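Local coordinates for protein prophenoloxidase b (Marsupenaeus japonicus, PDB 3WKY) that is the precursor of a crustacean plasma phenoloxidase that, once activated, probably oxidises monophenols and o-diphenols at a type 3 dicopper centre, at residues A[101-106]-A[110-115]; A[501-506]-A[543-548]; A[433-438]-A[663-668]; A[269-274]-A[381-386]. All blocks are in the same frame, centred on the assembly; numbering follows the deposited sequence.

Contact 1: residues A[101-106]-A[110-115]; sequences IMVKDH and AVFLAA
With CG opposite the backbone N (chi1 179°), the F112 side chain extends from helix 109-122 toward V103 and K104. V103 answers with CG1, which its chi1 of 81° sets between the backbone N and the carbonyl carbon. The segments come from two consecutive helices, 93-103 and 109-122, joined by a short turn. Both helices belong to the all-alpha domain of the hemocyanin family. One ring atom does most of the touching. K104 CB lies over one ring face, 4.1 Å from F112 CE1. Further along the lysine, K104 CG sits 4.2 Å above the plane of the F112 ring, displaced toward its rim. V103 comes in at the ring edge instead, near the plane. The ring therefore meets aliphatic carbon on a face and at an edge. Only the first carbons of K104 serve this contact, for its chain then leads away, touching T22 and L25 of helix 22-29. The F112 ring also packs on F87 of helix 74-89, and V103 touches L57. No hydrogen bond crosses between the segments, and the backbones stay apart, with K104 CA 7.0 Å from F112 CA. The turn has its own backbone bond, from H106 N to V103 O at 2.9 Å. V103 CG1 stands 4.1 Å from F112 CE1, at the edge of the ring.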
loop_
_atom_site.group_PDB
_atom_site.type_symbol
_atom_site.label_atom_id
_atom_site.label_comp_id
_atom_site.label_asym_id
_atom_site.label_seq_id
_atom_site.Cartn_x
_atom_site.Cartn_y
_atom_site.Cartn_z
ATOM N N ILE A 101 -5.429 43.444 38.814
ATOM C CA ILE A 101 -6.378 44.405 38.248
ATOM C C ILE A 101 -5.753 45.252 37.137
ATOM O O ILE A 101 -6.379 45.491 36.104
ATOM C CB ILE A 101 -6.951 45.331 39.344
ATOM C CG1 ILE A 101 -7.867 44.549 40.285
ATOM C CG2 ILE A 101 -7.717 46.494 38.726
ATOM C CD1 ILE A 101 -9.086 43.973 39.600
ATOM N N MET A 102 -4.513 45.690 37.340
ATOM C CA MET A 102 -3.838 46.525 36.349
ATOM C C MET A 102 -3.489 45.773 35.061
ATOM O O MET A 102 -3.600 46.324 33.963
ATOM C CB MET A 102 -2.566 47.153 36.938
ATOM C CG MET A 102 -1.816 48.046 35.954
ATOM S SD MET A 102 -0.478 49.017 36.691
ATOM C CE MET A 102 -1.411 49.976 37.888
ATOM N N VAL A 103 -3.070 44.516 35.199
ATOM C CA VAL A 103 -2.546 43.762 34.059
ATOM C C VAL A 103 -3.638 43.022 33.274
ATOM O O VAL A 103 -3.430 42.634 32.122
ATOM C CB VAL A 103 -1.439 42.773 34.506
ATOM C CG1 VAL A 103 -2.050 41.511 35.087
ATOM C CG2 VAL A 103 -0.527 42.433 33.351
ATOM N N LYS A 104 -4.801 42.858 33.895
ATOM C CA LYS A 104 -5.868 42.022 33.357
ATOM C C LYS A 104 -6.310 42.384 31.936
ATOM O O LYS A 104 -6.587 41.491 31.131
ATOM C CB LYS A 104 -7.073 42.038 34.294
ATOM C CG LYS A 104 -8.226 41.178 33.833
ATOM C CD LYS A 104 -9.407 41.319 34.769
ATOM C CE LYS A 104 -10.407 40.204 34.565
ATOM N NZ LYS A 104 -11.298 40.361 33.388
ATOM N N ASP A 105 -6.371 43.679 31.626
ATOM C CA ASP A 105 -6.771 44.128 30.288
ATOM C C ASP A 105 -5.717 43.868 29.213
ATOM O O ASP A 105 -5.999 43.997 28.024
ATOM C CB ASP A 105 -7.082 45.633 30.294
ATOM C CG ASP A 105 -8.457 45.951 30.842
ATOM O OD1 ASP A 105 -9.396 45.156 30.620
ATOM O OD2 ASP A 105 -8.601 47.013 31.489
ATOM N N HIS A 106 -4.506 43.514 29.631
ATOM C CA HIS A 106 -3.361 43.497 28.734
ATOM C C HIS A 106 -2.783 42.112 28.485
ATOM O O HIS A 106 -1.829 41.970 27.718
ATOM C CB HIS A 106 -2.274 44.414 29.289
ATOM C CG HIS A 106 -2.767 45.795 29.587
ATOM N ND1 HIS A 106 -2.730 46.813 28.658
ATOM C CD2 HIS A 106 -3.351 46.314 30.695
ATOM C CE1 HIS A 106 -3.250 47.907 29.189
ATOM N NE2 HIS A 106 -3.636 47.630 30.422
ATOM N N ALA A 110 -6.863 33.385 29.285
ATOM C CA ALA A 110 -6.568 32.032 29.761
ATOM C C ALA A 110 -5.187 31.966 30.410
ATOM O O ALA A 110 -4.987 31.261 31.402
ATOM C CB ALA A 110 -6.704 31.003 28.626
ATOM N N VAL A 111 -4.238 32.709 29.853
ATOM C CA VAL A 111 -2.915 32.834 30.447
ATOM C C VAL A 111 -3.036 33.509 31.821
ATOM O O VAL A 111 -2.399 33.087 32.791
ATOM C CB VAL A 111 -1.961 33.620 29.518
ATOM C CG1 VAL A 111 -0.690 34.058 30.257
ATOM C CG2 VAL A 111 -1.600 32.772 28.289
ATOM N N PHE A 112 -3.893 34.523 31.906
ATOM C CA PHE A 112 -4.158 35.214 33.178
ATOM C C PHE A 112 -4.686 34.247 34.243
ATOM O O PHE A 112 -4.143 34.172 35.357
ATOM C CB PHE A 112 -5.148 36.362 32.946
ATOM C CG PHE A 112 -5.517 37.118 34.197
ATOM C CD1 PHE A 112 -4.669 38.094 34.707
ATOM C CD2 PHE A 112 -6.715 36.861 34.851
ATOM C CE1 PHE A 112 -5.008 38.801 35.850
ATOM C CE2 PHE A 112 -7.059 37.559 36.003
ATOM C CZ PHE A 112 -6.203 38.530 36.502
ATOM N N LEU A 113 -5.738 33.507 33.898
ATOM C CA LEU A 113 -6.315 32.502 34.789
ATOM C C LEU A 113 -5.328 31.424 35.215
ATOM O O LEU A 113 -5.295 31.044 36.388
ATOM C CB LEU A 113 -7.550 31.856 34.153
ATOM C CG LEU A 113 -8.753 32.784 34.040
ATOM C CD1 LEU A 113 -9.886 32.097 33.320
ATOM C CD2 LEU A 113 -9.190 33.228 35.442
ATOM N N ALA A 114 -4.533 30.920 34.274
ATOM C CA ALA A 114 -3.556 29.877 34.598
ATOM C C ALA A 114 -2.537 30.392 35.608
ATOM O O ALA A 114 -2.234 29.724 36.599
ATOM C CB ALA A 114 -2.853 29.391 33.331
ATOM N N ALA A 115 -2.018 31.590 35.352
ATOM C CA ALA A 115 -1.061 32.234 36.252
ATOM C C ALA A 115 -1.641 32.427 37.662
ATOM O O ALA A 115 -0.938 32.235 38.665
ATOM C CB ALA A 115 -0.594 33.582 35.658
#

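Contact 2: residues A[501-506]-A[543-548]; sequences MKLRIF and AYITRH
M501 meets I545 methyl to methyl at the start of strand 501-509. Bends at chi2 and chi3 (123° and 133°) bring M501 CE to 3.9 Å from I545 CD1. The same side chain also touches V491 and A596. K502 lies on the other side of the strand, where its CD sits 3.6 Å above the guanidinium plane of R504, toward the rim. L503 returns to the facing side. Its CD1 reaches I545 CG2 tip to tip, at 3.9 Å. I545 thus uses both branches: CD1 for the methionine and CG2 for the leucine.

This is face-to-face packing of two sheets in the Ig-like beta-sandwich domain. Strand 501-509 runs between 588-598 and 528-534 in the mixed sheet. Strand 541-548 is outermost in the three-stranded antiparallel sheet. The gap is spanned by side chains alone, with L503 CA 9.5 Å from I545 CA. R504 lies on the face of its sheet turned away from segment 543-548, where NH1 forms a salt bridge with D628. I505 faces inward again, but packs on Y487, F592 and V530 rather than on segment 543-548. On the facing strand, R547 adds a polar link to the mixed sheet: NE pairs with D531, and the guanidinium makes a cation-pi contact with F533, whose side chain also touches L503.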
loop_
_atom_site.group_PDB
_atom_site.type_symbol
_atom_site.label_atom_id
_atom_site.label_comp_id
_atom_site.label_asym_id
_atom_site.label_seq_id
_atom_site.Cartn_x
_atom_site.Cartn_y
_atom_site.Cartn_z
ATOM N N MET A 501 2.529 2.352 61.480
ATOM C CA MET A 501 2.475 1.740 60.166
ATOM C C MET A 501 1.772 2.620 59.149
ATOM O O MET A 501 1.010 3.527 59.508
ATOM C CB MET A 501 1.796 0.385 60.250
ATOM C CG MET A 501 0.379 0.481 60.668
ATOM S SD MET A 501 -0.608 -0.287 59.402
ATOM C CE MET A 501 -1.660 -1.289 60.428
ATOM N N LYS A 502 2.061 2.356 57.880
ATOM C CA LYS A 502 1.347 2.985 56.776
ATOM C C LYS A 502 0.535 1.897 56.065
ATOM O O LYS A 502 1.073 0.852 55.703
ATOM C CB LYS A 502 2.330 3.662 55.824
ATOM C CG LYS A 502 1.724 4.041 54.469
ATOM C CD LYS A 502 2.531 5.146 53.791
ATOM C CE LYS A 502 2.063 6.512 54.265
ATOM N NZ LYS A 502 2.852 7.620 53.657
ATOM N N LEU A 503 -0.769 2.118 55.926
ATOM C CA LEU A 503 -1.614 1.190 55.192
ATOM C C LEU A 503 -1.599 1.626 53.724
ATOM O O LEU A 503 -1.698 2.814 53.424
ATOM C CB LEU A 503 -3.033 1.207 55.735
ATOM C CG LEU A 503 -3.204 0.394 57.024
ATOM C CD1 LEU A 503 -4.579 0.630 57.626
ATOM C CD2 LEU A 503 -2.999 -1.083 56.717
ATOM N N ARG A 504 -1.450 0.658 52.825
ATOM C CA ARG A 504 -1.382 0.953 51.393
ATOM C C ARG A 504 -2.419 0.077 50.747
ATOM O O ARG A 504 -2.318 -1.146 50.800
ATOM C CB ARG A 504 -0.004 0.588 50.870
ATOM C CG ARG A 504 1.121 1.322 51.567
ATOM C CD ARG A 504 2.453 0.812 51.110
ATOM N NE ARG A 504 3.540 1.441 51.844
ATOM C CZ ARG A 504 4.120 2.585 51.506
ATOM N NH1 ARG A 504 3.741 3.239 50.404
ATOM N NH2 ARG A 504 5.097 3.066 52.259
ATOM N N ILE A 505 -3.425 0.696 50.144
ATOM C CA ILE A 505 -4.573 -0.044 49.642
ATOM C C ILE A 505 -4.772 0.267 48.159
ATOM O O ILE A 505 -4.837 1.435 47.790
ATOM C CB ILE A 505 -5.827 0.337 50.423
ATOM C CG1 ILE A 505 -5.578 0.030 51.914
ATOM C CG2 ILE A 505 -7.032 -0.409 49.894
ATOM C CD1 ILE A 505 -6.809 0.007 52.780
ATOM N N PHE A 506 -4.845 -0.773 47.324
ATOM C CA PHE A 506 -4.939 -0.580 45.861
ATOM C C PHE A 506 -6.043 -1.454 45.275
ATOM O O PHE A 506 -6.383 -2.496 45.839
ATOM C CB PHE A 506 -3.596 -0.906 45.179
ATOM C CG PHE A 506 -2.507 0.089 45.476
ATOM C CD1 PHE A 506 -1.721 -0.033 46.612
ATOM C CD2 PHE A 506 -2.274 1.159 44.619
ATOM C CE1 PHE A 506 -0.719 0.897 46.889
ATOM C CE2 PHE A 506 -1.274 2.085 44.888
ATOM C CZ PHE A 506 -0.493 1.950 46.019
ATOM N N ALA A 543 -5.798 -4.590 66.535
ATOM C CA ALA A 543 -6.388 -3.268 66.333
ATOM C C ALA A 543 -7.291 -3.271 65.109
ATOM O O ALA A 543 -7.094 -4.060 64.176
ATOM C CB ALA A 543 -5.308 -2.198 66.198
ATOM N N TYR A 544 -8.292 -2.400 65.135
ATOM C CA TYR A 544 -9.198 -2.218 64.012
ATOM C C TYR A 544 -9.005 -0.807 63.498
ATOM O O TYR A 544 -9.068 0.155 64.269
ATOM C CB TYR A 544 -10.649 -2.430 64.449
ATOM C CG TYR A 544 -10.880 -3.756 65.141
ATOM C CD1 TYR A 544 -11.061 -4.918 64.405
ATOM C CD2 TYR A 544 -10.909 -3.848 66.530
ATOM C CE1 TYR A 544 -11.262 -6.133 65.024
ATOM C CE2 TYR A 544 -11.115 -5.065 67.156
ATOM C CZ TYR A 544 -11.289 -6.202 66.396
ATOM O OH TYR A 544 -11.495 -7.421 66.998
ATOM N N ILE A 545 -8.737 -0.674 62.202
ATOM C CA ILE A 545 -8.544 0.644 61.613
ATOM C C ILE A 545 -9.627 0.846 60.563
ATOM O O ILE A 545 -9.743 0.059 59.618
ATOM C CB ILE A 545 -7.152 0.802 60.974
ATOM C CG1 ILE A 545 -6.052 0.632 62.024
ATOM C CG2 ILE A 545 -7.021 2.162 60.323
ATOM C CD1 ILE A 545 -5.256 -0.635 61.867
ATOM N N THR A 546 -10.427 1.890 60.751
ATOM C CA THR A 546 -11.586 2.150 59.910
ATOM C C THR A 546 -11.384 3.468 59.177
ATOM O O THR A 546 -11.033 4.475 59.795
ATOM C CB THR A 546 -12.866 2.256 60.757
ATOM O OG1 THR A 546 -13.190 0.968 61.293
ATOM C CG2 THR A 546 -14.032 2.761 59.913
ATOM N N ARG A 547 -11.591 3.457 57.861
ATOM C CA ARG A 547 -11.476 4.666 57.064
ATOM C C ARG A 547 -12.744 4.897 56.271
ATOM O O ARG A 547 -13.331 3.956 55.727
ATOM C CB ARG A 547 -10.288 4.565 56.101
ATOM C CG ARG A 547 -8.945 4.700 56.786
ATOM C CD ARG A 547 -8.582 6.154 57.007
ATOM N NE ARG A 547 -7.918 6.714 55.832
ATOM C CZ ARG A 547 -7.284 7.883 55.809
ATOM N NH1 ARG A 547 -7.229 8.631 56.901
ATOM N NH2 ARG A 547 -6.699 8.303 54.691
ATOM N N HIS A 548 -13.170 6.153 56.200
ATOM C CA HIS A 548 -14.330 6.558 55.406
ATOM C C HIS A 548 -13.836 6.965 54.027
ATOM O O HIS A 548 -12.719 7.457 53.897
ATOM C CB HIS A 548 -15.032 7.758 56.048
ATOM C CG HIS A 548 -16.329 8.132 55.388
ATOM N ND1 HIS A 548 -16.390 8.873 54.230
ATOM C CD2 HIS A 548 -17.610 7.871 55.741
ATOM C CE1 HIS A 548 -17.657 9.046 53.886
ATOM N NE2 HIS A 548 -18.415 8.454 54.787
#

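Contact 3: residues A[433-438]-A[663-668]; sequences EHWIDD and THLRDP
W435 pushes the six-membered end of its indole against L665 and P668. The CH2 corner does much of the touching. P668 O lies near the ring plane at the edge, 3.6 Å from W435 CH2. The P668 and W435 side chains cross at about a right angle, with P668 CB 3.9 Å from W435 CZ3. L665 comes obliquely, and its CD1 is 3.8 Å from W435 CH2. The same methyl, L665 CD1, is 3.9 Å from W435 CZ2. No hydrogen bond joins the segments.

The next shell surrounds the indole. With chi1 at 61°, W435 CG leans over its own backbone. I436 CG2 lies over one indole face, 3.6 Å above its plane and toward the rim. At the five-membered end, NE1 is hydrogen-bonded to E432 OE1. F449 meets the indole with planes at about 45°, and also touches P668.

Here the loop after strand 424-432 of the Ig-like domain meets the chain where it leaves strand 655-664 toward the C-terminus. If W435 were replaced by an alanine, a gap would probably open beside L665 CD1 and the P668 ring, and E432 would lose its indole N-H.

Farther out, L665 is tied by backbone hydrogen bonding to T448 of strand 445-456, and R666 packs on Y312 of a neighbouring subunit.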
loop_
_atom_site.group_PDB
_atom_site.type_symbol
_atom_site.label_atom_id
_atom_site.label_comp_id
_atom_site.label_asym_id
_atom_site.label_seq_id
_atom_site.Cartn_x
_atom_site.Cartn_y
_atom_site.Cartn_z
ATOM N N GLU A 433 -22.171 2.797 52.994
ATOM C CA GLU A 433 -22.975 3.521 53.971
ATOM C C GLU A 433 -24.431 3.599 53.516
ATOM O O GLU A 433 -24.746 3.327 52.356
ATOM C CB GLU A 433 -22.414 4.932 54.177
ATOM C CG GLU A 433 -22.138 5.306 55.637
ATOM C CD GLU A 433 -21.032 4.476 56.273
ATOM O OE1 GLU A 433 -19.890 4.972 56.386
ATOM O OE2 GLU A 433 -21.302 3.325 56.671
ATOM N N HIS A 434 -25.322 3.964 54.435
ATOM C CA HIS A 434 -26.733 4.153 54.105
ATOM C C HIS A 434 -26.894 5.253 53.068
ATOM O O HIS A 434 -26.327 6.334 53.216
ATOM C CB HIS A 434 -27.539 4.524 55.356
ATOM C CG HIS A 434 -28.918 5.031 55.055
ATOM N ND1 HIS A 434 -29.192 6.366 54.848
ATOM C CD2 HIS A 434 -30.096 4.379 54.919
ATOM C CE1 HIS A 434 -30.480 6.516 54.595
ATOM N NE2 HIS A 434 -31.053 5.326 54.635
ATOM N N TRP A 435 -27.665 4.984 52.021
ATOM C CA TRP A 435 -27.895 5.991 50.993
ATOM C C TRP A 435 -29.336 6.015 50.491
ATOM O O TRP A 435 -29.770 6.992 49.878
ATOM C CB TRP A 435 -26.905 5.837 49.826
ATOM C CG TRP A 435 -26.980 4.521 49.104
ATOM C CD1 TRP A 435 -26.265 3.390 49.380
ATOM C CD2 TRP A 435 -27.794 4.216 47.967
ATOM N NE1 TRP A 435 -26.592 2.398 48.485
ATOM C CE2 TRP A 435 -27.530 2.880 47.610
ATOM C CE3 TRP A 435 -28.722 4.945 47.214
ATOM C CZ2 TRP A 435 -28.168 2.253 46.539
ATOM C CZ3 TRP A 435 -29.356 4.322 46.158
ATOM C CH2 TRP A 435 -29.075 2.991 45.828
ATOM N N ILE A 436 -30.078 4.944 50.744
ATOM C CA ILE A 436 -31.494 4.928 50.395
ATOM C C ILE A 436 -32.301 4.162 51.448
ATOM O O ILE A 436 -31.901 3.080 51.884
ATOM C CB ILE A 436 -31.743 4.375 48.964
ATOM C CG1 ILE A 436 -33.190 4.633 48.538
ATOM C CG2 ILE A 436 -31.382 2.890 48.864
ATOM C CD1 ILE A 436 -33.532 4.118 47.148
ATOM N N ASP A 437 -33.416 4.746 51.879
ATOM C CA ASP A 437 -34.247 4.123 52.903
ATOM C C ASP A 437 -34.676 2.717 52.489
ATOM O O ASP A 437 -34.920 2.479 51.305
ATOM C CB ASP A 437 -35.482 4.985 53.188
ATOM C CG ASP A 437 -35.164 6.194 54.046
ATOM O OD1 ASP A 437 -34.228 6.105 54.869
ATOM O OD2 ASP A 437 -35.852 7.228 53.901
ATOM N N ASP A 438 -34.696 1.808 53.471
ATOM C CA ASP A 438 -35.165 0.430 53.293
ATOM C C ASP A 438 -34.214 -0.465 52.501
ATOM O O ASP A 438 -34.592 -1.542 52.030
ATOM C CB ASP A 438 -36.568 0.398 52.684
ATOM C CG ASP A 438 -37.608 1.002 53.600
ATOM O OD1 ASP A 438 -37.577 0.691 54.810
ATOM O OD2 ASP A 438 -38.445 1.791 53.113
ATOM N N THR A 663 -21.279 -2.597 41.484
ATOM C CA THR A 663 -22.485 -2.791 40.695
ATOM C C THR A 663 -23.070 -1.454 40.277
ATOM O O THR A 663 -23.366 -0.610 41.120
ATOM C CB THR A 663 -23.531 -3.592 41.496
ATOM O OG1 THR A 663 -23.053 -4.929 41.686
ATOM C CG2 THR A 663 -24.872 -3.638 40.762
ATOM N N HIS A 664 -23.210 -1.245 38.967
ATOM C CA HIS A 664 -23.797 -0.018 38.459
ATOM C C HIS A 664 -25.310 -0.146 38.414
ATOM O O HIS A 664 -25.838 -1.114 37.868
ATOM C CB HIS A 664 -23.276 0.298 37.041
ATOM C CG HIS A 664 -23.866 1.541 36.449
ATOM N ND1 HIS A 664 -23.544 2.803 36.898
ATOM C CD2 HIS A 664 -24.761 1.716 35.449
ATOM C CE1 HIS A 664 -24.214 3.704 36.200
ATOM N NE2 HIS A 664 -24.962 3.071 35.316
ATOM N N LEU A 665 -25.999 0.848 38.971
ATOM C CA LEU A 665 -27.457 0.878 38.968
ATOM C C LEU A 665 -27.981 1.902 37.965
ATOM O O LEU A 665 -27.794 3.114 38.144
ATOM C CB LEU A 665 -27.977 1.218 40.372
ATOM C CG LEU A 665 -27.550 0.267 41.494
ATOM C CD1 LEU A 665 -27.906 0.821 42.887
ATOM C CD2 LEU A 665 -28.164 -1.103 41.283
ATOM N N ARG A 666 -28.629 1.414 36.909
ATOM C CA ARG A 666 -29.283 2.277 35.930
ATOM C C ARG A 666 -30.455 3.032 36.573
ATOM O O ARG A 666 -30.784 4.151 36.181
ATOM C CB ARG A 666 -29.766 1.446 34.737
ATOM C CG ARG A 666 -30.610 2.228 33.743
ATOM C CD ARG A 666 -31.062 1.383 32.556
ATOM N NE ARG A 666 -30.064 1.338 31.489
ATOM C CZ ARG A 666 -29.802 2.346 30.661
ATOM N NH1 ARG A 666 -30.451 3.501 30.778
ATOM N NH2 ARG A 666 -28.880 2.204 29.719
ATOM N N ASP A 667 -31.062 2.406 37.576
ATOM C CA ASP A 667 -32.178 2.982 38.320
ATOM C C ASP A 667 -31.970 2.631 39.792
ATOM O O ASP A 667 -32.261 1.510 40.215
ATOM C CB ASP A 667 -33.496 2.398 37.803
ATOM C CG ASP A 667 -34.684 2.744 38.686
ATOM O OD1 ASP A 667 -34.644 3.783 39.381
ATOM O OD2 ASP A 667 -35.663 1.965 38.677
ATOM N N PRO A 668 -31.437 3.584 40.573
ATOM C CA PRO A 668 -31.008 3.294 41.947
ATOM C C PRO A 668 -32.128 2.725 42.826
ATOM O O PRO A 668 -31.857 1.944 43.745
ATOM C CB PRO A 668 -30.555 4.660 42.467
ATOM C CG PRO A 668 -30.163 5.432 41.223
ATOM C CD PRO A 668 -31.118 4.963 40.161
#

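Contact 4: residues A[269-274]-A[381-386]; sequences QEWSSR and MGAVET
The loop that leads into helix 391-409, in the copper-containing domain, presents A383 and T386 to the indole of W271. The tryptophan comes from the long connection between helices 218-239 and 294-310. Its chi1 of -70° sets CG beside the backbone N, and the ring extends toward the other loop. The CH2 corner goes in first. A383 CB is 3.6 Å from W271 CH2, arriving obliquely. T386 lies over one face of the indole. Its OG1 is 3.9 Å from W271 CH2, while its CG2 sits 4.2 Å above the ring plane, toward the rim. The hydroxyl is not left to the ring alone, for OG1 also has a hydrogen bond with V380 O. Within the turn, T386 N bonds A383 O at 3.2 Å. Without the indole, as with a serine in its place, the A383 methyl and one side of T386 would probably lose their cover, and this turn could shift more freely.

The turn is part of the second shell of the type 3 copper site. The A383 side chain is about 9 Å from the dicopper-oxygen cluster. M381 O accepts a hydrogen bond from H361 ND1, and V384 O accepts one from H199 ND1. Both histidines line the pocket of the cluster. These bonds are consistent with the loop holding the two imidazoles at a set rotation.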
loop_
_atom_site.group_PDB
_atom_site.type_symbol
_atom_site.label_atom_id
_atom_site.label_comp_id
_atom_site.label_asym_id
_atom_site.label_seq_id
_atom_site.Cartn_x
_atom_site.Cartn_y
_atom_site.Cartn_z
ATOM N N GLN A 269 -14.248 31.368 19.420
ATOM C CA GLN A 269 -13.367 30.471 18.685
ATOM C C GLN A 269 -13.704 28.998 18.940
ATOM O O GLN A 269 -13.402 28.475 20.016
ATOM C CB GLN A 269 -11.926 30.751 19.103
ATOM C CG GLN A 269 -11.444 32.142 18.746
ATOM C CD GLN A 269 -10.481 32.130 17.570
ATOM O OE1 GLN A 269 -9.318 31.737 17.711
ATOM N NE2 GLN A 269 -10.963 32.552 16.401
ATOM N N GLU A 270 -14.319 28.336 17.957
ATOM C CA GLU A 270 -14.644 26.912 18.077
ATOM C C GLU A 270 -13.388 26.042 17.993
ATOM O O GLU A 270 -12.573 26.233 17.091
ATOM C CB GLU A 270 -15.632 26.487 16.988
ATOM C CG GLU A 270 -15.846 24.974 16.948
ATOM C CD GLU A 270 -17.043 24.538 16.123
ATOM O OE1 GLU A 270 -16.860 23.686 15.220
ATOM O OE2 GLU A 270 -18.165 25.022 16.391
ATOM N N TRP A 271 -13.229 25.102 18.929
ATOM C CA TRP A 271 -12.059 24.239 18.949
ATOM C C TRP A 271 -12.053 23.362 17.701
ATOM O O TRP A 271 -13.095 22.849 17.276
ATOM C CB TRP A 271 -12.061 23.326 20.188
ATOM C CG TRP A 271 -11.825 24.060 21.491
ATOM C CD1 TRP A 271 -12.740 24.786 22.204
ATOM C CD2 TRP A 271 -10.591 24.130 22.229
ATOM N NE1 TRP A 271 -12.148 25.314 23.330
ATOM C CE2 TRP A 271 -10.836 24.920 23.375
ATOM C CE3 TRP A 271 -9.311 23.596 22.034
ATOM C CZ2 TRP A 271 -9.842 25.195 24.317
ATOM C CZ3 TRP A 271 -8.325 23.879 22.963
ATOM C CH2 TRP A 271 -8.597 24.673 24.095
ATOM N N SER A 272 -10.867 23.163 17.144
ATOM C CA SER A 272 -10.706 22.273 16.003
ATOM C C SER A 272 -11.058 20.843 16.388
ATOM O O SER A 272 -10.935 20.446 17.551
ATOM C CB SER A 272 -9.274 22.343 15.485
ATOM O OG SER A 272 -9.040 23.627 14.923
ATOM N N SER A 273 -11.512 20.080 15.402
ATOM C CA SER A 273 -11.834 18.672 15.596
ATOM C C SER A 273 -10.775 17.829 14.888
ATOM O O SER A 273 -9.876 18.361 14.232
ATOM C CB SER A 273 -13.206 18.369 15.000
ATOM O OG SER A 273 -14.227 19.138 15.623
ATOM N N ARG A 274 -10.893 16.515 15.004
ATOM C CA ARG A 274 -9.985 15.624 14.304
ATOM C C ARG A 274 -10.809 14.499 13.715
ATOM O O ARG A 274 -11.475 13.777 14.445
ATOM C CB ARG A 274 -8.934 15.034 15.253
ATOM C CG ARG A 274 -7.888 14.164 14.516
ATOM C CD ARG A 274 -6.912 13.479 15.482
ATOM N NE ARG A 274 -7.616 12.529 16.354
ATOM C CZ ARG A 274 -7.959 12.754 17.623
ATOM N NH1 ARG A 274 -7.654 13.902 18.220
ATOM N NH2 ARG A 274 -8.615 11.815 18.300
ATOM N N MET A 381 -6.479 18.478 22.594
ATOM C CA MET A 381 -5.248 17.892 23.149
ATOM C C MET A 381 -4.204 18.956 23.478
ATOM O O MET A 381 -3.260 18.689 24.219
ATOM C CB MET A 381 -4.639 16.854 22.196
ATOM C CG MET A 381 -5.304 15.494 22.299
ATOM S SD MET A 381 -4.953 14.671 23.883
ATOM C CE MET A 381 -3.273 14.113 23.623
ATOM N N GLY A 382 -4.384 20.158 22.930
ATOM C CA GLY A 382 -3.456 21.254 23.171
ATOM C C GLY A 382 -3.623 21.990 24.509
ATOM O O GLY A 382 -2.826 22.876 24.817
ATOM N N ALA A 383 -4.627 21.631 25.308
ATOM C CA ALA A 383 -4.907 22.384 26.547
ATOM C C ALA A 383 -5.194 21.451 27.712
ATOM O O ALA A 383 -5.913 20.472 27.542
ATOM C CB ALA A 383 -6.089 23.316 26.330
ATOM N N VAL A 384 -4.669 21.759 28.901
ATOM C CA VAL A 384 -4.807 20.817 30.017
ATOM C C VAL A 384 -6.223 20.683 30.537
ATOM O O VAL A 384 -6.588 19.642 31.084
ATOM C CB VAL A 384 -3.835 21.114 31.201
ATOM C CG1 VAL A 384 -2.400 20.791 30.806
ATOM C CG2 VAL A 384 -3.946 22.567 31.648
ATOM N N GLU A 385 -7.024 21.731 30.394
ATOM C CA GLU A 385 -8.380 21.663 30.922
ATOM C C GLU A 385 -9.342 20.960 29.972
ATOM O O GLU A 385 -10.489 20.698 30.344
ATOM C CB GLU A 385 -8.902 23.056 31.328
ATOM C CG GLU A 385 -9.232 24.003 30.167
ATOM C CD GLU A 385 -8.020 24.663 29.526
ATOM O OE1 GLU A 385 -6.859 24.250 29.761
ATOM O OE2 GLU A 385 -8.230 25.625 28.763
ATOM N N THR A 386 -8.879 20.628 28.761
ATOM C CA THR A 386 -9.744 19.954 27.784
ATOM C C THR A 386 -9.219 18.617 27.221
ATOM O O THR A 386 -9.985 17.862 26.626
ATOM C CB THR A 386 -10.035 20.863 26.557
ATOM O OG1 THR A 386 -8.797 21.279 25.966
ATOM C CG2 THR A 386 -10.869 22.098 26.956
#

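In the fold
The contacts follow the domains along the chain. Contact 1 comes first, in the all-alpha domain. Contact 4 lies in the copper domain, its centre 21 Å from that of contact 1, with nearest atoms about 6 Å apart. Contacts 2 and 3 are some 36 to 45 Å from these two, centre to centre. Both reach the mixed sheet of the Ig-like domain, with centres 25 Å apart. Contact 3 joins chain segments more than 220 residues apart, and contact 2 falls within that span. Contact 2 sits between the sheets, whereas contact 3 lies where the last strand ends. Contact 4 lies next to the copper site, through the loop that bonds two copper-pocket histidines.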